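Local coordinates for glyceraldehyde-3-phosphate dehydrogenase (Sulfolobus solfataricus, PDB 1B7G), which oxidises and phosphorylates D-glyceraldehyde 3-phosphate to 1,3-bisphosphoglycerate in glycolysis, using NADP in preference to NAD, at residues 40-54 against 60-74. The protein carries 1 engineered substitution. Sequence-based numbering, arbitrary orientation.
Engineered in segment 40-54: V52 (natural residue Leu). Unlike the reference sequence in segment 40-54: I48 (reference Tyr). Unlike the reference sequence in segment 60-74: E72 (reference Asp), D73 (reference Tyr).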
ATOM      1  N   ALA A  40       5.716  11.157  12.951  1.00 34.56           N
ATOM      2  CA  ALA A  40       6.643  11.334  14.060  1.00 35.25           C
ATOM      3  C   ALA A  40       6.489  10.262  15.139  1.00 37.34           C
ATOM      4  O   ALA A  40       7.482   9.762  15.677  1.00 36.25           O
ATOM      5  CB  ALA A  40       6.480  12.718  14.690  1.00 35.38           C
ATOM      6  N   PHE A  41       5.267   9.884  15.498  1.00 33.04           N
ATOM      7  CA  PHE A  41       5.016   8.839  16.468  1.00 38.04           C
ATOM      8  C   PHE A  41       5.752   7.561  16.068  1.00 41.26           C
ATOM      9  O   PHE A  41       6.540   6.948  16.789  1.00 33.90           O
ATOM     10  CB  PHE A  41       3.505   8.522  16.522  1.00 33.54           C
ATOM     11  CG  PHE A  41       3.154   7.543  17.620  1.00 35.43           C
ATOM     12  CD1 PHE A  41       3.278   7.910  18.946  1.00 44.22           C
ATOM     13  CD2 PHE A  41       2.692   6.277  17.332  1.00 42.84           C
ATOM     14  CE1 PHE A  41       2.957   7.026  19.959  1.00 48.28           C
ATOM     15  CE2 PHE A  41       2.371   5.384  18.331  1.00 46.84           C
ATOM     16  CZ  PHE A  41       2.505   5.759  19.662  1.00 40.89           C
ATOM     17  N   ILE A  42       5.482   7.144  14.831  1.00 36.28           N
ATOM     18  CA  ILE A  42       6.065   5.930  14.277  1.00 36.38           C
ATOM     19  C   ILE A  42       7.570   5.982  14.160  1.00 36.35           C
ATOM     20  O   ILE A  42       8.223   4.953  14.446  1.00 37.66           O
ATOM     21  CB  ILE A  42       5.371   5.525  12.962  1.00 28.82           C
ATOM     22  CG1 ILE A  42       3.900   5.296  13.251  1.00 30.65           C
ATOM     23  CG2 ILE A  42       6.057   4.274  12.387  1.00 30.97           C
ATOM     24  CD1 ILE A  42       3.026   4.870  12.097  1.00 33.26           C
ATOM     25  N   ALA A  43       8.168   7.121  13.855  1.00 30.64           N
ATOM     26  CA  ALA A  43       9.622   7.234  13.817  1.00 31.57           C
ATOM     27  C   ALA A  43      10.193   7.006  15.230  1.00 36.71           C
ATOM     28  O   ALA A  43      11.166   6.269  15.448  1.00 33.40           O
ATOM     29  CB  ALA A  43      10.002   8.628  13.336  1.00 34.01           C
ATOM     30  N   HIS A  44       9.622   7.747  16.191  1.00 34.14           N
ATOM     31  CA  HIS A  44       9.991   7.675  17.571  1.00 36.13           C
ATOM     32  C   HIS A  44       9.973   6.224  18.091  1.00 42.03           C
ATOM     33  O   HIS A  44      10.944   5.798  18.713  1.00 38.00           O
ATOM     34  CB  HIS A  44       9.100   8.500  18.515  1.00 36.95           C
ATOM     35  CG  HIS A  44       9.544   8.252  19.942  1.00 43.06           C
ATOM     36  ND1 HIS A  44      10.893   8.203  20.243  1.00 44.89           N
ATOM     37  CD2 HIS A  44       8.884   8.002  21.089  1.00 51.07           C
ATOM     38  CE1 HIS A  44      11.031   7.962  21.539  1.00 48.07           C
ATOM     39  NE2 HIS A  44       9.838   7.832  22.073  1.00 45.73           N
ATOM     40  N   ARG A  45       8.897   5.517  17.806  1.00 38.44           N
ATOM     41  CA  ARG A  45       8.750   4.131  18.182  1.00 49.38           C
ATOM     42  C   ARG A  45       9.792   3.234  17.550  1.00 51.53           C
ATOM     43  O   ARG A  45      10.221   2.265  18.181  1.00 54.06           O
ATOM     44  CB  ARG A  45       7.337   3.623  17.876  1.00 54.20           C
ATOM     45  CG  ARG A  45       6.317   4.186  18.871  1.00 74.72           C
ATOM     46  CD  ARG A  45       4.981   3.480  18.762  1.00 86.28           C
ATOM     47  NE  ARG A  45       4.902   2.232  19.497  1.00 90.42           N
ATOM     48  CZ  ARG A  45       5.299   1.045  19.056  1.00 95.29           C
ATOM     49  NH1 ARG A  45       5.815   0.894  17.843  1.00 95.95           N
ATOM     50  NH2 ARG A  45       5.170  -0.015  19.848  1.00 95.42           N
ATOM     51  N   ARG A  46      10.296   3.568  16.362  1.00 49.43           N
ATOM     52  CA  ARG A  46      11.374   2.797  15.775  1.00 45.65           C
ATOM     53  C   ARG A  46      12.743   3.217  16.290  1.00 45.36           C
ATOM     54  O   ARG A  46      13.759   2.777  15.736  1.00 41.64           O
ATOM     55  CB  ARG A  46      11.327   2.942  14.246  1.00 53.28           C
ATOM     56  CG  ARG A  46      10.184   2.152  13.629  1.00 42.62           C
ATOM     57  CD  ARG A  46      10.288   2.139  12.125  1.00 47.85           C
ATOM     58  NE  ARG A  46      11.630   1.785  11.661  1.00 48.22           N
ATOM     59  CZ  ARG A  46      12.135   2.256  10.517  1.00 55.16           C
ATOM     60  NH1 ARG A  46      11.424   3.077   9.744  1.00 38.27           N
ATOM     61  NH2 ARG A  46      13.356   1.892  10.148  1.00 40.68           N
ATOM     62  N   GLY A  47      12.818   4.147  17.245  1.00 38.92           N
ATOM     63  CA  GLY A  47      14.103   4.553  17.794  1.00 44.14           C
ATOM     64  C   GLY A  47      14.794   5.676  17.046  1.00 44.40           C
ATOM     65  O   GLY A  47      15.937   6.058  17.344  1.00 38.63           O
ATOM     66  N   ILE A  48      14.083   6.251  16.064  1.00 40.60           N
ATOM     67  CA  ILE A  48      14.668   7.371  15.326  1.00 34.72           C
ATOM     68  C   ILE A  48      14.614   8.633  16.168  1.00 33.63           C
ATOM     69  O   ILE A  48      13.590   9.023  16.724  1.00 35.47           O
ATOM     70  CB  ILE A  48      13.928   7.535  13.970  1.00 32.58           C
ATOM     71  CG1 ILE A  48      14.138   6.274  13.119  1.00 26.12           C
ATOM     72  CG2 ILE A  48      14.479   8.756  13.240  1.00 32.33           C
ATOM     73  CD1 ILE A  48      13.180   6.187  11.923  1.00 36.83           C
ATOM     74  N   ARG A  49      15.737   9.303  16.312  1.00 33.05           N
ATOM     75  CA  ARG A  49      15.834  10.554  17.052  1.00 36.30           C
ATOM     76  C   ARG A  49      15.178  11.688  16.259  1.00 39.60           C
ATOM     77  O   ARG A  49      15.560  11.915  15.101  1.00 36.92           O
ATOM     78  CB  ARG A  49      17.307  10.903  17.281  1.00 34.89           C
ATOM     79  CG  ARG A  49      17.949  10.023  18.365  1.00 47.26           C
ATOM     80  CD  ARG A  49      19.410  10.432  18.574  1.00 55.90           C
ATOM     81  NE  ARG A  49      20.087   9.478  19.426  1.00 73.97           N
ATOM     82  CZ  ARG A  49      21.371   9.304  19.662  1.00 75.84           C
ATOM     83  NH1 ARG A  49      22.309  10.046  19.088  1.00 80.24           N
ATOM     84  NH2 ARG A  49      21.731   8.341  20.509  1.00 79.11           N
ATOM     85  N   ILE A  50      14.263  12.388  16.891  1.00 34.51           N
ATOM     86  CA  ILE A  50      13.573  13.502  16.276  1.00 38.13           C
ATOM     87  C   ILE A  50      13.983  14.852  16.834  1.00 40.53           C
ATOM     88  O   ILE A  50      13.941  15.105  18.036  1.00 39.11           O
ATOM     89  CB  ILE A  50      12.045  13.380  16.439  1.00 36.27           C
ATOM     90  CG1 ILE A  50      11.572  12.025  15.898  1.00 35.44           C
ATOM     91  CG2 ILE A  50      11.367  14.553  15.724  1.00 35.97           C
ATOM     92  CD1 ILE A  50      10.112  11.764  16.217  1.00 41.16           C
ATOM     93  N   TYR A  51      14.410  15.724  15.941  1.00 35.55           N
ATOM     94  CA  TYR A  51      14.850  17.068  16.263  1.00 33.51           C
ATOM     95  C   TYR A  51      13.805  18.045  15.718  1.00 37.58           C
ATOM     96  O   TYR A  51      13.186  17.744  14.685  1.00 32.11           O
ATOM     97  CB  TYR A  51      16.209  17.334  15.682  1.00 34.02           C
ATOM     98  CG  TYR A  51      17.329  16.448  16.194  1.00 38.50           C
ATOM     99  CD1 TYR A  51      17.432  15.124  15.839  1.00 31.22           C
ATOM    100  CD2 TYR A  51      18.321  16.995  17.015  1.00 37.77           C
ATOM    101  CE1 TYR A  51      18.472  14.336  16.310  1.00 41.95           C
ATOM    102  CE2 TYR A  51      19.379  16.219  17.471  1.00 40.60           C
ATOM    103  CZ  TYR A  51      19.445  14.889  17.122  1.00 43.17           C
ATOM    104  OH  TYR A  51      20.492  14.097  17.568  1.00 40.77           O
ATOM    105  N   VAL A  52      13.546  19.116  16.430  1.00 37.02           N
ATOM    106  CA  VAL A  52      12.462  20.041  16.114  1.00 33.87           C
ATOM    107  C   VAL A  52      12.947  21.484  16.146  1.00 44.10           C
ATOM    108  O   VAL A  52      13.744  21.823  17.021  1.00 48.79           O
ATOM    109  CB  VAL A  52      11.362  19.901  17.187  1.00 39.55           C
ATOM    110  CG1 VAL A  52      10.271  20.974  16.977  1.00 38.20           C
ATOM    111  CG2 VAL A  52      10.691  18.530  17.158  1.00 43.63           C
ATOM    112  N   PRO A  53      12.423  22.344  15.277  1.00 46.17           N
ATOM    113  CA  PRO A  53      12.793  23.746  15.279  1.00 45.98           C
ATOM    114  C   PRO A  53      12.514  24.365  16.641  1.00 48.24           C
ATOM    115  O   PRO A  53      11.424  24.214  17.181  1.00 46.45           O
ATOM    116  CB  PRO A  53      11.919  24.396  14.210  1.00 45.40           C
ATOM    117  CG  PRO A  53      11.440  23.273  13.367  1.00 45.24           C
ATOM    118  CD  PRO A  53      11.447  22.032  14.218  1.00 41.74           C
ATOM    119  N   GLN A  54      13.498  25.060  17.173  1.00 51.35           N
ATOM    120  CA  GLN A  54      13.440  25.759  18.445  1.00 61.96           C
ATOM    121  C   GLN A  54      12.066  26.288  18.813  1.00 63.49           C
ATOM    122  O   GLN A  54      11.504  25.952  19.864  1.00 61.88           O
ATOM    123  CB  GLN A  54      14.449  26.909  18.365  1.00 71.68           C
ATOM    124  CG  GLN A  54      14.718  27.703  19.617  1.00 83.11           C
ATOM    125  CD  GLN A  54      15.714  28.822  19.316  1.00 93.67           C
ATOM    126  OE1 GLN A  54      16.607  28.625  18.484  1.00 92.41           O
ATOM    127  NE2 GLN A  54      15.550  29.966  19.964  1.00100.33           N
ATOM    128  N   PHE A  60       5.527  20.635  20.134  1.00 52.03           N
ATOM    129  CA  PHE A  60       5.861  19.256  19.787  1.00 48.13           C
ATOM    130  C   PHE A  60       5.878  18.382  21.034  1.00 47.17           C
ATOM    131  O   PHE A  60       5.322  17.282  21.070  1.00 41.52           O
ATOM    132  CB  PHE A  60       7.205  19.196  19.065  1.00 43.11           C
ATOM    133  CG  PHE A  60       7.454  17.882  18.379  1.00 48.47           C
ATOM    134  CD1 PHE A  60       7.944  16.801  19.082  1.00 45.46           C
ATOM    135  CD2 PHE A  60       7.201  17.733  17.016  1.00 43.59           C
ATOM    136  CE1 PHE A  60       8.182  15.592  18.459  1.00 52.56           C
ATOM    137  CE2 PHE A  60       7.442  16.529  16.395  1.00 38.24           C
ATOM    138  CZ  PHE A  60       7.930  15.447  17.103  1.00 41.97           C
ATOM    139  N   GLU A  61       6.480  18.909  22.104  1.00 48.54           N
ATOM    140  CA  GLU A  61       6.614  18.161  23.347  1.00 55.86           C
ATOM    141  C   GLU A  61       5.315  17.936  24.085  1.00 55.58           C
ATOM    142  O   GLU A  61       5.190  16.938  24.819  1.00 54.89           O
ATOM    143  CB  GLU A  61       7.694  18.795  24.225  1.00 59.56           C
ATOM    144  CG  GLU A  61       9.093  18.602  23.642  1.00 65.07           C
ATOM    145  CD  GLU A  61      10.194  18.990  24.612  1.00 65.33           C
ATOM    146  OE1 GLU A  61       9.952  19.902  25.430  1.00 64.49           O
ATOM    147  OE2 GLU A  61      11.292  18.388  24.539  1.00 66.04           O
ATOM    148  N   GLU A  62       4.248  18.671  23.752  1.00 53.56           N
ATOM    149  CA  GLU A  62       2.937  18.390  24.326  1.00 57.38           C
ATOM    150  C   GLU A  62       2.490  16.970  23.972  1.00 56.61           C
ATOM    151  O   GLU A  62       1.607  16.419  24.625  1.00 58.33           O
ATOM    152  CB  GLU A  62       1.881  19.390  23.856  1.00 53.82           C
ATOM    153  CG  GLU A  62       1.998  20.800  24.382  1.00 68.28           C
ATOM    154  CD  GLU A  62       1.014  21.796  23.805  1.00 78.00           C
ATOM    155  OE1 GLU A  62      -0.022  21.395  23.227  1.00 80.73           O
ATOM    156  OE2 GLU A  62       1.262  23.025  23.918  1.00 78.20           O
ATOM    157  N   SER A  63       3.011  16.385  22.893  1.00 53.87           N
ATOM    158  CA  SER A  63       2.631  15.064  22.441  1.00 50.54           C
ATOM    159  C   SER A  63       3.223  13.931  23.263  1.00 45.90           C
ATOM    160  O   SER A  63       2.835  12.766  23.146  1.00 40.61           O
ATOM    161  CB  SER A  63       3.087  14.887  20.969  1.00 51.28           C
ATOM    162  OG  SER A  63       4.504  14.982  20.880  1.00 45.73           O
ATOM    163  N   GLY A  64       4.297  14.218  24.001  1.00 49.12           N
ATOM    164  CA  GLY A  64       4.958  13.173  24.769  1.00 50.83           C
ATOM    165  C   GLY A  64       6.062  12.527  23.946  1.00 55.95           C
ATOM    166  O   GLY A  64       6.730  11.610  24.435  1.00 58.01           O
ATOM    167  N   ILE A  65       6.253  12.984  22.703  1.00 51.34           N
ATOM    168  CA  ILE A  65       7.363  12.403  21.918  1.00 46.73           C
ATOM    169  C   ILE A  65       8.593  13.216  22.268  1.00 45.95           C
ATOM    170  O   ILE A  65       8.567  14.445  22.193  1.00 46.94           O
ATOM    171  CB  ILE A  65       7.061  12.474  20.411  1.00 46.90           C
ATOM    172  CG1 ILE A  65       5.765  11.707  20.099  1.00 42.38           C
ATOM    173  CG2 ILE A  65       8.210  11.903  19.588  1.00 45.83           C
ATOM    174  CD1 ILE A  65       5.269  11.921  18.674  1.00 43.07           C
ATOM    175  N   PRO A  66       9.657  12.572  22.728  1.00 43.81           N
ATOM    176  CA  PRO A  66      10.858  13.290  23.094  1.00 44.74           C
ATOM    177  C   PRO A  66      11.527  13.922  21.872  1.00 45.45           C
ATOM    178  O   PRO A  66      11.515  13.313  20.815  1.00 41.17           O
ATOM    179  CB  PRO A  66      11.752  12.217  23.702  1.00 48.16           C
ATOM    180  CG  PRO A  66      11.252  10.928  23.145  1.00 49.26           C
ATOM    181  CD  PRO A  66       9.779  11.110  22.876  1.00 44.48           C
ATOM    182  N   VAL A  67      12.183  15.042  22.061  1.00 41.57           N
ATOM    183  CA  VAL A  67      12.920  15.829  21.126  1.00 43.02           C
ATOM    184  C   VAL A  67      14.418  15.835  21.440  1.00 46.31           C
ATOM    185  O   VAL A  67      14.848  16.401  22.452  1.00 47.56           O
ATOM    186  CB  VAL A  67      12.434  17.294  21.185  1.00 40.79           C
ATOM    187  CG1 VAL A  67      13.288  18.198  20.302  1.00 48.07           C
ATOM    188  CG2 VAL A  67      10.977  17.416  20.809  1.00 42.55           C
ATOM    189  N   ALA A  68      15.244  15.363  20.533  1.00 46.57           N
ATOM    190  CA  ALA A  68      16.676  15.245  20.733  1.00 45.72           C
ATOM    191  C   ALA A  68      17.432  16.545  20.694  1.00 46.06           C
ATOM    192  O   ALA A  68      18.546  16.616  21.230  1.00 45.55           O
ATOM    193  CB  ALA A  68      17.231  14.236  19.735  1.00 39.04           C
ATOM    194  N   GLY A  69      16.879  17.602  20.104  1.00 45.16           N
ATOM    195  CA  GLY A  69      17.588  18.877  20.016  1.00 40.80           C
ATOM    196  C   GLY A  69      16.951  19.745  18.927  1.00 38.64           C
ATOM    197  O   GLY A  69      15.931  19.347  18.382  1.00 41.97           O
ATOM    198  N   THR A  70      17.561  20.865  18.621  1.00 43.30           N
ATOM    199  CA  THR A  70      17.050  21.754  17.583  1.00 47.15           C
ATOM    200  C   THR A  70      17.438  21.209  16.205  1.00 46.23           C
ATOM    201  O   THR A  70      18.278  20.307  16.110  1.00 43.94           O
ATOM    202  CB  THR A  70      17.700  23.154  17.709  1.00 39.72           C
ATOM    203  OG1 THR A  70      19.114  22.981  17.496  1.00 45.95           O
ATOM    204  CG2 THR A  70      17.434  23.752  19.073  1.00 48.34           C
ATOM    205  N   VAL A  71      16.975  21.891  15.147  1.00 41.86           N
ATOM    206  CA  VAL A  71      17.428  21.468  13.812  1.00 36.75           C
ATOM    207  C   VAL A  71      18.905  21.751  13.661  1.00 32.39           C
ATOM    208  O   VAL A  71      19.684  20.929  13.155  1.00 37.26           O
ATOM    209  CB  VAL A  71      16.601  22.155  12.702  1.00 40.50           C
ATOM    210  CG1 VAL A  71      17.044  21.652  11.332  1.00 35.61           C
ATOM    211  CG2 VAL A  71      15.126  21.882  12.912  1.00 34.80           C
ATOM    212  N   GLU A  72      19.360  22.887  14.193  1.00 33.02           N
ATOM    213  CA  GLU A  72      20.761  23.245  14.201  1.00 37.04           C
ATOM    214  C   GLU A  72      21.620  22.184  14.879  1.00 36.68           C
ATOM    215  O   GLU A  72      22.722  21.872  14.416  1.00 35.39           O
ATOM    216  CB  GLU A  72      21.003  24.588  14.885  1.00 45.91           C
ATOM    217  CG  GLU A  72      20.629  25.794  14.038  1.00 61.10           C
ATOM    218  CD  GLU A  72      19.135  26.045  14.007  1.00 69.39           C
ATOM    219  OE1 GLU A  72      18.386  25.332  14.704  1.00 68.80           O
ATOM    220  OE2 GLU A  72      18.723  26.978  13.274  1.00 80.80           O
ATOM    221  N   ASP A  73      21.145  21.650  15.998  1.00 38.68           N
ATOM    222  CA  ASP A  73      21.870  20.588  16.682  1.00 35.42           C
ATOM    223  C   ASP A  73      22.097  19.418  15.727  1.00 39.01           C
ATOM    224  O   ASP A  73      23.251  18.982  15.564  1.00 36.76           O
ATOM    225  CB  ASP A  73      21.102  20.083  17.903  1.00 39.05           C
ATOM    226  CG  ASP A  73      21.182  21.099  19.050  1.00 32.32           C
ATOM    227  OD1 ASP A  73      22.154  21.864  19.078  1.00 36.14           O
ATOM    228  OD2 ASP A  73      20.242  21.124  19.847  1.00 37.65           O
ATOM    229  N   LEU A  74      20.993  18.981  15.115  1.00 36.83           N
ATOM    230  CA  LEU A  74      20.995  17.846  14.190  1.00 34.11           C
ATOM    231  C   LEU A  74      21.983  18.122  13.074  1.00 29.21           C
ATOM    232  O   LEU A  74      22.820  17.296  12.740  1.00 34.36           O
ATOM    233  CB  LEU A  74      19.589  17.577  13.612  1.00 39.64           C
ATOM    234  CG  LEU A  74      19.503  16.608  12.430  1.00 39.57           C
ATOM    235  CD1 LEU A  74      19.969  15.206  12.807  1.00 38.05           C
ATOM    236  CD2 LEU A  74      18.085  16.506  11.854  1.00 33.76           C
TER
HETATM  237  O   HOH W   1      13.833  12.091  19.763  1.00 38.82           O
HETATM  238  O   HOH W   2      15.972  25.731  15.416  1.00 66.13           O
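The ring of Y51 lies between A68 CB over one face and L74 CB over the other, two CH-pi contacts, one on each face, with the carbons 3.6 and 3.8 Å from the centroid of the Y51 ring. Y51 belongs to 50-51, an edge strand of the parallel Rossmann-type sheet, and the segment 60-74 runs along this margin before entering helix 71-77. A chi1 of -62°, with CG anti to the carbonyl carbon, brings the ring here, and the methyl of A68 is small enough to sit flat on it. Cutting this side chain back to an alanine is likely to leave A68 CB and L74 CB facing a gap where the ring had been.

On a second apolar patch, CG2 of V52, an engineered valine, sits over a face of the F60 ring, 3.6 Å from its centroid, while F60 CZ meets I50 CG2 and A40 CB. I65 CG2 touches both H44 CB and I50 CD1, and its CD1 lies at the edge of the F41 ring, near the ring plane. The flat imidazole of H44 offers a face to P66 CD.

Two backbone hydrogen bonds, A68 N to I50 O (2.8 Å) and V52 N to G69 O (3.1 Å), join the segments; G69, at phi 162°, has no room for a side chain beside Y51 and D73. A water links I50 N to P66 O. Beyond lies the capping box that starts helix 71-77: D73 N donates to T70 OG1 (2.9 Å), and T70 N meets D73 OD2 from above the carboxylate plane at 3.0 Å.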